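Local coordinates for protein amine Dehydrogenase (Pseudomonas putida, PDB 1JMX) that carries two covalently bound c-type hemes as the alpha subunit of a quinohemoprotein amine dehydrogenase and probably transfers electrons, at residues V289-I294 with G298-T303. Sequence-based numbering, arbitrary orientation.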
loop_
_atom_site.group_PDB
_atom_site.type_symbol
_atom_site.label_atom_id
_atom_site.label_comp_id
_atom_site.label_asym_id
_atom_site.label_seq_id
_atom_site.Cartn_x
_atom_site.Cartn_y
_atom_site.Cartn_z
ATOM N N VAL A 289 -36.395 -12.002 1.883
ATOM C CA VAL A 289 -37.005 -12.947 2.808
ATOM C C VAL A 289 -35.929 -13.031 3.884
ATOM O O VAL A 289 -34.750 -13.173 3.563
ATOM C CB VAL A 289 -37.167 -14.361 2.178
ATOM C CG1 VAL A 289 -38.073 -15.225 3.035
ATOM C CG2 VAL A 289 -37.703 -14.269 0.772
ATOM N N GLN A 290 -36.311 -12.909 5.150
ATOM C CA GLN A 290 -35.338 -12.969 6.236
ATOM C C GLN A 290 -35.836 -13.882 7.356
ATOM O O GLN A 290 -36.730 -13.510 8.103
ATOM C CB GLN A 290 -35.080 -11.561 6.798
ATOM C CG GLN A 290 -34.712 -10.506 5.748
ATOM C CD GLN A 290 -34.345 -9.163 6.359
ATOM O OE1 GLN A 290 -34.695 -8.871 7.495
ATOM N NE2 GLN A 290 -33.622 -8.348 5.605
ATOM N N PRO A 291 -35.240 -15.078 7.508
ATOM C CA PRO A 291 -34.141 -15.682 6.744
ATOM C C PRO A 291 -34.585 -16.123 5.365
ATOM O O PRO A 291 -35.782 -16.201 5.086
ATOM C CB PRO A 291 -33.771 -16.909 7.578
ATOM C CG PRO A 291 -34.275 -16.578 8.956
ATOM C CD PRO A 291 -35.586 -15.931 8.659
ATOM N N ALA A 292 -33.608 -16.455 4.525
ATOM C CA ALA A 292 -33.871 -16.910 3.169
ATOM C C ALA A 292 -33.731 -18.430 3.051
ATOM O O ALA A 292 -33.495 -18.960 1.967
ATOM C CB ALA A 292 -32.938 -16.212 2.194
ATOM N N PHE A 293 -33.866 -19.122 4.177
ATOM C CA PHE A 293 -33.777 -20.577 4.204
ATOM C C PHE A 293 -34.685 -21.154 5.288
ATOM O O PHE A 293 -34.952 -20.502 6.304
ATOM C CB PHE A 293 -32.328 -21.036 4.432
ATOM C CG PHE A 293 -31.706 -20.499 5.695
ATOM C CD1 PHE A 293 -31.886 -21.150 6.912
ATOM C CD2 PHE A 293 -30.931 -19.340 5.666
ATOM C CE1 PHE A 293 -31.305 -20.653 8.083
ATOM C CE2 PHE A 293 -30.350 -18.840 6.828
ATOM C CZ PHE A 293 -30.538 -19.499 8.036
ATOM N N ILE A 294 -35.163 -22.374 5.054
ATOM C CA ILE A 294 -36.029 -23.063 6.001
ATOM C C ILE A 294 -35.649 -24.536 5.931
ATOM O O ILE A 294 -35.622 -25.133 4.848
ATOM C CB ILE A 294 -37.555 -22.852 5.673
ATOM C CG1 ILE A 294 -38.443 -23.571 6.684
ATOM C CG2 ILE A 294 -37.888 -23.346 4.283
ATOM C CD1 ILE A 294 -38.554 -22.879 8.004
ATOM N N GLY A 298 -39.032 -28.164 9.861
ATOM C CA GLY A 298 -38.715 -27.153 10.855
ATOM C C GLY A 298 -39.759 -26.061 11.011
ATOM O O GLY A 298 -40.678 -25.928 10.205
ATOM N N GLU A 299 -39.600 -25.287 12.078
ATOM C CA GLU A 299 -40.476 -24.172 12.419
ATOM C C GLU A 299 -39.576 -22.932 12.463
ATOM O O GLU A 299 -38.539 -22.934 13.148
ATOM C CB GLU A 299 -41.086 -24.410 13.807
ATOM C CG GLU A 299 -42.599 -24.606 13.826
ATOM C CD GLU A 299 -43.363 -23.293 13.963
ATOM O OE1 GLU A 299 -44.064 -22.896 13.004
ATOM O OE2 GLU A 299 -43.273 -22.664 15.044
ATOM N N SER A 300 -39.966 -21.878 11.746
ATOM C CA SER A 300 -39.159 -20.664 11.718
ATOM C C SER A 300 -39.950 -19.389 11.493
ATOM O O SER A 300 -40.926 -19.373 10.738
ATOM C CB SER A 300 -38.078 -20.778 10.637
ATOM O OG SER A 300 -37.361 -19.564 10.491
ATOM N N GLU A 301 -39.515 -18.326 12.167
ATOM C CA GLU A 301 -40.139 -17.017 12.042
ATOM C C GLU A 301 -39.494 -16.355 10.829
ATOM O O GLU A 301 -38.292 -16.083 10.826
ATOM C CB GLU A 301 -39.879 -16.186 13.300
ATOM C CG GLU A 301 -40.912 -15.074 13.588
ATOM C CD GLU A 301 -40.590 -13.731 12.938
ATOM O OE1 GLU A 301 -39.561 -13.106 13.316
ATOM O OE2 GLU A 301 -41.384 -13.283 12.070
ATOM N N ILE A 302 -40.273 -16.192 9.767
ATOM C CA ILE A 302 -39.777 -15.565 8.560
ATOM C C ILE A 302 -40.465 -14.226 8.363
ATOM O O ILE A 302 -41.663 -14.086 8.592
ATOM C CB ILE A 302 -40.032 -16.442 7.335
ATOM C CG1 ILE A 302 -39.233 -17.733 7.450
ATOM C CG2 ILE A 302 -39.654 -15.712 6.068
ATOM C CD1 ILE A 302 -39.355 -18.629 6.236
ATOM N N THR A 303 -39.690 -13.232 7.955
ATOM C CA THR A 303 -40.233 -11.914 7.706
ATOM C C THR A 303 -39.894 -11.464 6.287
ATOM O O THR A 303 -38.793 -11.682 5.798
ATOM C CB THR A 303 -39.779 -10.889 8.773
ATOM O OG1 THR A 303 -39.372 -9.670 8.138
ATOM C CG2 THR A 303 -38.658 -11.439 9.635
HETATM O O HOH W 1 -34.869 -20.578 9.241
#
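I294 lays the end of its side chain against S300: with CG1 anti to the backbone N (chi1 -179°), CD1 comes to 3.4 Å from S300 CB, a tight contact for two carbons. At the other end of the contact V289 CG1 meets I302 CG2 at 3.5 Å, the two branched chains crossing at a slant, and L359 of strand 354-362 touches both residues. Beside this second contact Q290 and T303 form an antiparallel hydrogen-bonded pair, Q290 N to T303 O at 2.8 Å and T303 N to Q290 O at 3.0 Å. A proline, having no N-H, cannot donate a backbone hydrogen bond, and strand 285-295 of this beta hairpin breaks at P291 and A292, with a cis peptide bond before P291. Beyond the break both strands stay in the mixed sheet of domain III, an E-set family domain, but I294 pairs with strand 354-362 and S300 with strand 331-338. Here one water links the two strands, donating to F293 O at 2.9 Å and hydrogen-bonded to S300 OG at 3.0 Å. P291 keeps its CD 3.5 Å from E301 O, while its CB rests over one face of the F293 ring, near the rim. From the paired end, Q290 extends its amide to R197 and V196 of the neighbouring barrel.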